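Local coordinates for protein hydrogen peroxide-inducible genes activator (Corynebacterium glutamicum, PDB 6G1D) that probably senses hydrogen peroxide and, as a LysR-type transcription factor, controls the expression of peroxide-inducible genes, at residues P116-I121 against L301-A306; K165-Y170 against E295-A300; G186-E191 against T269-S274. The protein carries 1 engineered substitution. All blocks are in the same frame, centred on the assembly; numbering follows the deposited sequence.

In the fold
All three contacts lie in the regulatory part of the chain, a LysR-type module related to periplasmic binding proteins. Interactions 1 and 2 share helix 293-316, have centres about 12 Å apart and touch each other. One sets that helix against helix 111-125, the other against the sheet strand 164-179; both are mostly buried and apolar, with acidic or basic groups at their margins. Interaction 3 stands apart, its centre about 29 Å from that of interaction 1 and about 31 Å from that of interaction 2. More open to solvent, it joins a loop to the beginning of strand 267-287 chiefly through hydrogen bonds. Strands 164-179 and 267-287, neighbours in one sheet, connect it with interaction 2.

Interaction 1 of 3, residues P116-I121 against L301-A306; sequences PSMLSI and LILQRA
Ile121 and Ile302 run antiparallel, flank to flank, each offering a branched methyl, so that Ile121 CG2 rests 3.8 Å from Ile302 CG2. Met118 lies roughly perpendicular to the same Ile302 but runs alongside Leu303 in the same sense. Met118 CG, anti to the backbone N (chi1 178°), comes 3.8 Å from Leu303 CD2, and the pliable thioether then bends to bring Met118 CE 4.0 Å from that same methyl. Helices 111-125 and 293-316 are thus joined within the alpha/beta, periplasmic-binding-protein-like fold of the LysR regulatory domain, their local axes 129° apart in direction. Where the backbones come nearest, Ala306 is small enough for its CB to reach 3.6 Å from Met118 N, and Ser117, also compact, sets its CB 3.8 Å from Ala306 CB. Arg305 passes Ile121 at a slant on the solvent side: Ile121 CD1 lies 4.0 Å above one face of the Arg305 guanidinium, toward its rim, and Ile121 CG2 comes 3.9 Å from Arg305 NH1, which also forms a salt bridge with Glu125. On helix 111-125, Pro116 and Leu119 pack instead on Gln242 and Ala246 of the second subunit.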
loop_
_atom_site.group_PDB
_atom_site.type_symbol
_atom_site.label_atom_id
_atom_site.label_comp_id
_atom_site.label_asym_id
_atom_site.label_seq_id
_atom_site.Cartn_x
_atom_site.Cartn_y
_atom_site.Cartn_z
ATOM N N PRO B 116 17.423 -24.116 2.040
ATOM C CA PRO B 116 18.789 -24.541 2.387
ATOM C C PRO B 116 19.300 -25.681 1.530
ATOM O O PRO B 116 20.411 -25.578 1.010
ATOM C CB PRO B 116 18.702 -24.919 3.869
ATOM C CG PRO B 116 17.571 -24.066 4.369
ATOM C CD PRO B 116 16.563 -24.012 3.232
ATOM N N SER B 117 18.493 -26.721 1.353
ATOM C CA SER B 117 18.902 -27.892 0.560
ATOM C C SER B 117 18.945 -27.567 -0.913
ATOM O O SER B 117 19.876 -27.983 -1.612
ATOM C CB SER B 117 18.008 -29.116 0.795
ATOM O OG SER B 117 18.034 -29.529 2.134
ATOM N N MET B 118 17.947 -26.842 -1.422
ATOM C CA MET B 118 17.979 -26.516 -2.836
ATOM C C MET B 118 19.234 -25.742 -3.191
ATOM O O MET B 118 19.879 -26.051 -4.213
ATOM C CB MET B 118 16.748 -25.757 -3.264
ATOM C CG MET B 118 16.753 -25.345 -4.731
ATOM S SD MET B 118 16.985 -23.574 -4.925
ATOM C CE MET B 118 15.261 -23.149 -4.665
ATOM N N LEU B 119 19.551 -24.728 -2.396
ATOM C CA LEU B 119 20.712 -23.879 -2.659
ATOM C C LEU B 119 22.046 -24.621 -2.526
ATOM O O LEU B 119 22.974 -24.338 -3.250
ATOM C CB LEU B 119 20.715 -22.634 -1.767
ATOM C CG LEU B 119 19.587 -21.624 -2.090
ATOM C CD1 LEU B 119 19.502 -20.527 -1.072
ATOM C CD2 LEU B 119 19.828 -20.994 -3.417
ATOM N N SER B 120 22.133 -25.560 -1.603
ATOM C CA SER B 120 23.346 -26.351 -1.413
ATOM C C SER B 120 23.577 -27.323 -2.592
ATOM O O SER B 120 24.702 -27.453 -3.063
ATOM C CB SER B 120 23.294 -27.113 -0.069
ATOM O OG SER B 120 24.427 -27.926 0.068
ATOM N N ILE B 121 22.516 -27.968 -3.078
ATOM C CA ILE B 121 22.596 -28.813 -4.263
ATOM C C ILE B 121 23.045 -28.026 -5.495
ATOM O O ILE B 121 23.891 -28.464 -6.279
ATOM C CB ILE B 121 21.239 -29.469 -4.574
ATOM C CG1 ILE B 121 20.951 -30.542 -3.524
ATOM C CG2 ILE B 121 21.229 -30.103 -5.963
ATOM C CD1 ILE B 121 19.540 -31.050 -3.546
ATOM N N LEU B 301 13.727 -31.933 -10.463
ATOM C CA LEU B 301 14.414 -33.027 -9.787
ATOM C C LEU B 301 15.198 -32.533 -8.557
ATOM O O LEU B 301 15.236 -33.219 -7.520
ATOM C CB LEU B 301 15.346 -33.785 -10.752
ATOM C CG LEU B 301 14.736 -34.570 -11.918
ATOM C CD1 LEU B 301 15.906 -35.152 -12.737
ATOM C CD2 LEU B 301 13.777 -35.671 -11.422
ATOM N N ILE B 302 15.815 -31.360 -8.665
ATOM C CA ILE B 302 16.519 -30.729 -7.562
ATOM C C ILE B 302 15.581 -30.438 -6.410
ATOM O O ILE B 302 15.896 -30.721 -5.253
ATOM C CB ILE B 302 17.237 -29.422 -7.992
ATOM C CG1 ILE B 302 18.335 -29.731 -9.005
ATOM C CG2 ILE B 302 17.841 -28.698 -6.791
ATOM C CD1 ILE B 302 19.000 -28.515 -9.604
ATOM N N LEU B 303 14.431 -29.867 -6.724
ATOM C CA LEU B 303 13.432 -29.573 -5.711
ATOM C C LEU B 303 12.889 -30.850 -5.045
ATOM O O LEU B 303 12.642 -30.825 -3.851
ATOM C CB LEU B 303 12.298 -28.724 -6.287
ATOM C CG LEU B 303 12.720 -27.322 -6.723
ATOM C CD1 LEU B 303 11.563 -26.628 -7.457
ATOM C CD2 LEU B 303 13.174 -26.503 -5.524
ATOM N N GLN B 304 12.686 -31.928 -5.798
ATOM C CA GLN B 304 12.252 -33.182 -5.196
ATOM C C GLN B 304 13.299 -33.746 -4.240
ATOM O O GLN B 304 12.949 -34.277 -3.147
ATOM C CB GLN B 304 11.904 -34.206 -6.253
ATOM C CG GLN B 304 10.649 -33.817 -7.066
ATOM C CD GLN B 304 10.438 -34.770 -8.220
ATOM O OE1 GLN B 304 11.393 -35.108 -8.953
ATOM N NE2 GLN B 304 9.212 -35.237 -8.371
ATOM N N ARG B 305 14.581 -33.610 -4.616
ATOM C CA ARG B 305 15.660 -34.034 -3.734
ATOM C C ARG B 305 15.751 -33.136 -2.501
ATOM O O ARG B 305 15.912 -33.626 -1.385
ATOM C CB ARG B 305 17.010 -34.098 -4.484
ATOM C CG ARG B 305 17.097 -35.182 -5.539
ATOM C CD ARG B 305 18.307 -34.994 -6.450
ATOM N NE ARG B 305 19.543 -34.832 -5.674
ATOM C CZ ARG B 305 20.654 -34.231 -6.109
ATOM N NH1 ARG B 305 20.744 -33.709 -7.339
ATOM N NH2 ARG B 305 21.706 -34.131 -5.302
ATOM N N ALA B 306 15.647 -31.835 -2.701
ATOM C CA ALA B 306 15.649 -30.883 -1.589
ATOM C C ALA B 306 14.559 -31.147 -0.573
ATOM O O ALA B 306 14.793 -31.061 0.627
ATOM C CB ALA B 306 15.535 -29.432 -2.114
#

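Interaction 2 of 3, residues K165-Y170 against E295-A300; sequences KEIPLY and EFEQFA
Ile167 meets Ala300 and Glu297 through a side chain whose CG2 is anti to the backbone N and whose CG1 is anti to the carbonyl carbon, while Glu297 swings CG anti to its own backbone N (chi1 -151°) and bends at chi2 (76°), which turns CD back toward the strand, and the carboxylate crosses the isoleucine. This is helix-on-sheet packing in an alpha/beta fold of the periplasmic-binding-protein kind: helix 293-316 lies against strand 164-179, the two local segments running nearly parallel, 17° apart, with axes 9.7 Å from each other.

Beta-branched Ile167 suits the strand and spreads two arms toward the helix. Ile167 CG2 settles 3.9 Å from Ala300 CB, and Ile167 CD1 reaches the helix backbone, 3.9 Å from Phe296 O. Phe296 starts toward the strand with CB, but its ring leads away to meet Tyr286 edge-to-face. At the exposed margin Glu297 crosses Ile167 at a slant, its OE2 3.4 Å from Ile167 CG2; this is van der Waals contact of a carboxylate with a methyl, and a long acidic side chain can cover the isoleucine here while keeping its charge near solvent.

Two residues along, strand 164-179 carries a classic beta bulge, in which Leu169 and Tyr170 both face Ile282 of the neighbouring strand 267-287. Leu169 O accepts a hydrogen bond from Gln304 NE2, one helical turn beyond Ala300. The buried Leu169 side chain does not start straight at the helix, yet its branched end approaches it. Ala300, with only a methyl to offer, lets the leucine come close: Leu169 CD2 lies 3.5 Å from Ala300 CB and 3.7 Å from Ala300 O.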
loop_
_atom_site.group_PDB
_atom_site.type_symbol
_atom_site.label_atom_id
_atom_site.label_comp_id
_atom_site.label_asym_id
_atom_site.label_seq_id
_atom_site.Cartn_x
_atom_site.Cartn_y
_atom_site.Cartn_z
ATOM N N LYS B 165 2.173 -24.385 -17.561
ATOM C CA LYS B 165 2.384 -25.822 -17.363
ATOM C C LYS B 165 2.760 -26.057 -15.900
ATOM O O LYS B 165 3.352 -25.206 -15.264
ATOM C CB LYS B 165 3.488 -26.380 -18.259
ATOM C CG LYS B 165 3.146 -26.411 -19.748
ATOM C CD LYS B 165 3.963 -27.419 -20.533
ATOM C CE LYS B 165 4.346 -26.942 -21.946
ATOM N NZ LYS B 165 5.674 -27.513 -22.328
ATOM N N GLU B 166 2.448 -27.246 -15.408
ATOM C CA GLU B 166 2.676 -27.633 -14.032
ATOM C C GLU B 166 3.478 -28.928 -13.994
ATOM O O GLU B 166 3.105 -29.898 -14.665
ATOM C CB GLU B 166 1.329 -27.880 -13.359
ATOM C CG GLU B 166 0.423 -26.664 -13.352
ATOM C CD GLU B 166 -0.897 -26.875 -12.673
ATOM O OE1 GLU B 166 -1.319 -28.035 -12.494
ATOM O OE2 GLU B 166 -1.501 -25.857 -12.315
ATOM N N ILE B 167 4.561 -28.944 -13.222
ATOM C CA ILE B 167 5.307 -30.170 -12.964
ATOM C C ILE B 167 5.017 -30.560 -11.508
ATOM O O ILE B 167 5.429 -29.828 -10.614
ATOM C CB ILE B 167 6.832 -29.995 -13.142
ATOM C CG1 ILE B 167 7.171 -29.464 -14.530
ATOM C CG2 ILE B 167 7.514 -31.352 -12.986
ATOM C CD1 ILE B 167 8.621 -29.032 -14.684
ATOM N N PRO B 168 4.301 -31.674 -11.274
ATOM C CA PRO B 168 4.068 -32.106 -9.894
ATOM C C PRO B 168 5.388 -32.496 -9.235
ATOM O O PRO B 168 6.222 -33.186 -9.876
ATOM C CB PRO B 168 3.188 -33.374 -10.050
ATOM C CG PRO B 168 2.760 -33.432 -11.468
ATOM C CD PRO B 168 3.692 -32.595 -12.254
ATOM N N LEU B 169 5.609 -32.041 -8.010
ATOM C CA LEU B 169 6.874 -32.347 -7.308
ATOM C C LEU B 169 6.659 -33.398 -6.237
ATOM O O LEU B 169 7.257 -34.468 -6.291
ATOM C CB LEU B 169 7.494 -31.090 -6.723
ATOM C CG LEU B 169 7.836 -29.986 -7.745
ATOM C CD1 LEU B 169 8.348 -28.766 -7.040
ATOM C CD2 LEU B 169 8.884 -30.505 -8.718
ATOM N N TYR B 170 5.795 -33.094 -5.277
ATOM C CA TYR B 170 5.526 -34.000 -4.157
ATOM C C TYR B 170 4.250 -33.598 -3.408
ATOM O O TYR B 170 3.786 -32.465 -3.541
ATOM C CB TYR B 170 6.713 -33.993 -3.190
ATOM C CG TYR B 170 7.151 -32.604 -2.771
ATOM C CD1 TYR B 170 6.545 -31.929 -1.725
ATOM C CD2 TYR B 170 8.187 -31.955 -3.436
ATOM C CE1 TYR B 170 6.945 -30.672 -1.351
ATOM C CE2 TYR B 170 8.586 -30.678 -3.065
ATOM C CZ TYR B 170 7.972 -30.050 -2.020
ATOM O OH TYR B 170 8.397 -28.804 -1.678
ATOM N N GLU B 295 15.184 -27.795 -18.968
ATOM C CA GLU B 295 15.843 -27.209 -17.799
ATOM C C GLU B 295 14.940 -27.160 -16.560
ATOM O O GLU B 295 15.404 -27.436 -15.473
ATOM C CB GLU B 295 16.289 -25.776 -18.046
ATOM C CG GLU B 295 17.427 -25.585 -18.989
ATOM C CD GLU B 295 17.700 -24.110 -19.205
ATOM O OE1 GLU B 295 18.350 -23.485 -18.341
ATOM O OE2 GLU B 295 17.241 -23.593 -20.257
ATOM N N PHE B 296 13.683 -26.769 -16.733
ATOM C CA PHE B 296 12.762 -26.705 -15.619
ATOM C C PHE B 296 12.467 -28.102 -15.049
ATOM O O PHE B 296 12.311 -28.237 -13.851
ATOM C CB PHE B 296 11.469 -25.978 -15.993
ATOM C CG PHE B 296 11.657 -24.546 -16.435
ATOM C CD1 PHE B 296 12.807 -23.791 -16.109
ATOM C CD2 PHE B 296 10.652 -23.937 -17.154
ATOM C CE1 PHE B 296 12.922 -22.481 -16.522
ATOM C CE2 PHE B 296 10.787 -22.625 -17.574
ATOM C CZ PHE B 296 11.916 -21.892 -17.238
ATOM N N GLU B 297 12.447 -29.116 -15.908
ATOM C CA GLU B 297 12.336 -30.516 -15.506
ATOM C C GLU B 297 13.548 -30.978 -14.686
ATOM O O GLU B 297 13.407 -31.775 -13.751
ATOM C CB GLU B 297 12.200 -31.430 -16.723
ATOM C CG GLU B 297 11.426 -32.688 -16.482
ATOM C CD GLU B 297 9.927 -32.426 -16.432
ATOM O OE1 GLU B 297 9.418 -31.757 -17.368
ATOM O OE2 GLU B 297 9.263 -32.904 -15.474
ATOM N N GLN B 298 14.737 -30.497 -15.045
ATOM C CA GLN B 298 15.921 -30.768 -14.239
ATOM C C GLN B 298 15.832 -30.028 -12.920
ATOM O O GLN B 298 16.223 -30.556 -11.888
ATOM C CB GLN B 298 17.229 -30.343 -14.927
ATOM C CG GLN B 298 17.773 -31.253 -16.000
ATOM C CD GLN B 298 18.880 -30.568 -16.803
ATOM O OE1 GLN B 298 18.592 -29.987 -17.837
ATOM N NE2 GLN B 298 20.153 -30.625 -16.333
ATOM N N PHE B 299 15.345 -28.795 -12.946
ATOM C CA PHE B 299 15.199 -28.059 -11.710
ATOM C C PHE B 299 14.227 -28.755 -10.796
ATOM O O PHE B 299 14.434 -28.782 -9.592
ATOM C CB PHE B 299 14.749 -26.603 -11.936
ATOM C CG PHE B 299 14.929 -25.744 -10.734
ATOM C CD1 PHE B 299 13.860 -25.103 -10.115
ATOM C CD2 PHE B 299 16.181 -25.631 -10.176
ATOM C CE1 PHE B 299 14.050 -24.375 -8.967
ATOM C CE2 PHE B 299 16.383 -24.865 -9.025
ATOM C CZ PHE B 299 15.313 -24.206 -8.440
ATOM N N ALA B 300 13.148 -29.301 -11.368
ATOM C CA ALA B 300 12.167 -30.055 -10.582
ATOM C C ALA B 300 12.812 -31.203 -9.814
ATOM O O ALA B 300 12.456 -31.450 -8.640
ATOM C CB ALA B 300 11.062 -30.604 -11.463
#

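Interaction 3 of 3, residues G186-E191 against T269-S274; sequences GRQDLE and TANFNS
A single parallel beta bridge, Leu190 with Phe272, ties the loop that follows strand 164-179 to residues 269-273, where strand 267-287 is interrupted after Ala270. Leu190 N donates to Asn271 O at 3.1 Å, and Leu190 O accepts from Asn273 N at 2.8 Å. Before the bridge, Arg187 O takes Asn271 N and Gly186 N reaches Thr269 O. Gln188 and Asn271, whose amides can both give and accept, run alongside each other in the same sense, with amide planes 58° apart. Asn271 ND2 gives a fairly straight bond (165°) to a lone pair of Gln188 OE1, 2.9 Å away. Gln188 NE2 donates in turn to Gly186 O.

These bonds set the loop beside strand 267-287, whose Ala270 is joined to Val176 of strand 164-179 by backbone hydrogen bonding. Leu190 supplies the apolar part: Leu190 CD1 lies 3.8 Å from Ala270 CB and Leu190 CB 3.7 Å from Phe272 CD1. Arg187 NE and NH2 grip Asp189 OD2 in a salt bridge, and Leu190 CD2 lies 3.7 Å above the centre of one face of the Arg187 guanidinium. Asn273, its CG between backbone N and carbonyl carbon (chi1 67°), makes a weak hydrogen bond of 2.8 Å from ND2 to Glu191 OE1.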
loop_
_atom_site.group_PDB
_atom_site.type_symbol
_atom_site.label_atom_id
_atom_site.label_comp_id
_atom_site.label_asym_id
_atom_site.label_seq_id
_atom_site.Cartn_x
_atom_site.Cartn_y
_atom_site.Cartn_z
ATOM N N GLY B 186 1.275 -34.909 21.328
ATOM C CA GLY B 186 1.851 -36.201 21.055
ATOM C C GLY B 186 0.928 -37.262 20.477
ATOM O O GLY B 186 1.384 -38.314 20.105
ATOM N N ARG B 187 -0.356 -37.004 20.360
ATOM C CA ARG B 187 -1.270 -37.993 19.780
ATOM C C ARG B 187 -1.026 -38.176 18.279
ATOM O O ARG B 187 -0.769 -37.202 17.559
ATOM C CB ARG B 187 -2.729 -37.563 20.009
ATOM C CG ARG B 187 -3.073 -37.618 21.476
ATOM C CD ARG B 187 -4.556 -37.522 21.729
ATOM N NE ARG B 187 -5.298 -38.478 20.939
ATOM C CZ ARG B 187 -6.602 -38.380 20.684
ATOM N NH1 ARG B 187 -7.336 -37.392 21.206
ATOM N NH2 ARG B 187 -7.178 -39.289 19.902
ATOM N N GLN B 188 -1.090 -39.440 17.843
ATOM C CA GLN B 188 -0.792 -39.833 16.477
ATOM C C GLN B 188 -1.996 -40.455 15.767
ATOM O O GLN B 188 -1.859 -40.970 14.641
ATOM C CB GLN B 188 0.391 -40.817 16.483
ATOM C CG GLN B 188 1.664 -40.260 17.128
ATOM C CD GLN B 188 2.154 -38.975 16.512
ATOM O OE1 GLN B 188 2.164 -38.836 15.298
ATOM N NE2 GLN B 188 2.570 -38.022 17.345
ATOM N N ASP B 189 -3.172 -40.346 16.366
ATOM C CA ASP B 189 -4.355 -41.069 15.873
ATOM C C ASP B 189 -5.599 -40.160 15.722
ATOM O O ASP B 189 -6.716 -40.634 15.808
ATOM C CB ASP B 189 -4.681 -42.246 16.824
ATOM C CG ASP B 189 -5.054 -41.783 18.251
ATOM O OD1 ASP B 189 -5.480 -42.658 19.040
ATOM O OD2 ASP B 189 -4.967 -40.565 18.578
ATOM N N LEU B 190 -5.408 -38.875 15.488
ATOM C CA LEU B 190 -6.556 -37.946 15.426
ATOM C C LEU B 190 -7.395 -38.256 14.192
ATOM O O LEU B 190 -6.866 -38.675 13.151
ATOM C CB LEU B 190 -6.098 -36.486 15.368
ATOM C CG LEU B 190 -5.235 -35.955 16.521
ATOM C CD1 LEU B 190 -4.822 -34.512 16.282
ATOM C CD2 LEU B 190 -5.883 -36.136 17.860
ATOM N N GLU B 191 -8.706 -38.065 14.318
ATOM C CA GLU B 191 -9.612 -38.046 13.186
ATOM C C GLU B 191 -9.798 -36.618 12.741
ATOM O O GLU B 191 -9.519 -35.715 13.496
ATOM C CB GLU B 191 -10.961 -38.660 13.598
ATOM C CG GLU B 191 -10.910 -40.166 13.782
ATOM C CD GLU B 191 -10.742 -40.897 12.455
ATOM O OE1 GLU B 191 -10.519 -42.126 12.493
ATOM O OE2 GLU B 191 -10.856 -40.290 11.346
ATOM N N THR B 269 3.310 -31.452 19.122
ATOM C CA THR B 269 2.725 -31.801 17.841
ATOM C C THR B 269 1.830 -33.010 17.958
ATOM O O THR B 269 1.934 -33.779 18.898
ATOM C CB THR B 269 3.828 -32.142 16.792
ATOM O OG1 THR B 269 4.657 -33.197 17.285
ATOM C CG2 THR B 269 4.677 -30.909 16.459
ATOM N N ALA B 270 1.003 -33.201 16.945
ATOM C CA ALA B 270 0.112 -34.335 16.834
ATOM C C ALA B 270 -0.155 -34.636 15.376
ATOM O O ALA B 270 -0.000 -33.765 14.522
ATOM C CB ALA B 270 -1.206 -34.002 17.493
ATOM N N ASN B 271 -0.619 -35.851 15.096
ATOM C CA ASN B 271 -0.983 -36.213 13.732
ATOM C C ASN B 271 -2.315 -36.906 13.647
ATOM O O ASN B 271 -2.762 -37.546 14.597
ATOM C CB ASN B 271 0.083 -37.132 13.115
ATOM C CG ASN B 271 1.337 -36.379 12.727
ATOM O OD1 ASN B 271 1.307 -35.577 11.789
ATOM N ND2 ASN B 271 2.428 -36.604 13.458
ATOM N N PHE B 272 -2.915 -36.809 12.470
ATOM C CA PHE B 272 -4.079 -37.580 12.128
ATOM C C PHE B 272 -3.659 -39.013 11.878
ATOM O O PHE B 272 -2.491 -39.270 11.573
ATOM C CB PHE B 272 -4.763 -37.002 10.899
ATOM C CG PHE B 272 -5.213 -35.588 11.080
ATOM C CD1 PHE B 272 -6.320 -35.309 11.868
ATOM C CD2 PHE B 272 -4.557 -34.561 10.449
ATOM C CE1 PHE B 272 -6.725 -33.998 12.061
ATOM C CE2 PHE B 272 -4.946 -33.252 10.632
ATOM C CZ PHE B 272 -6.032 -32.966 11.439
ATOM N N ASN B 273 -4.620 -39.936 12.009
ATOM C CA ASN B 273 -4.367 -41.360 11.795
ATOM C C ASN B 273 -4.053 -41.663 10.317
ATOM O O ASN B 273 -4.261 -40.819 9.438
ATOM C CB ASN B 273 -5.496 -42.243 12.358
ATOM C CG ASN B 273 -6.823 -42.099 11.647
ATOM O OD1 ASN B 273 -6.976 -42.435 10.480
ATOM N ND2 ASN B 273 -7.807 -41.661 12.384
ATOM N N SER B 274 -3.548 -42.869 10.093
ATOM C CA SER B 274 -3.095 -43.353 8.794
ATOM C C SER B 274 -4.102 -43.221 7.653
ATOM O O SER B 274 -3.695 -42.941 6.535
ATOM C CB SER B 274 -2.640 -44.824 8.898
ATOM O OG SER B 274 -1.553 -44.971 9.778
HETATM O O HOH W 1 4.002 -35.636 16.379
HETATM O O HOH W 2 -0.817 -43.174 12.588
HETATM O O HOH W 3 -8.051 -42.381 14.762
#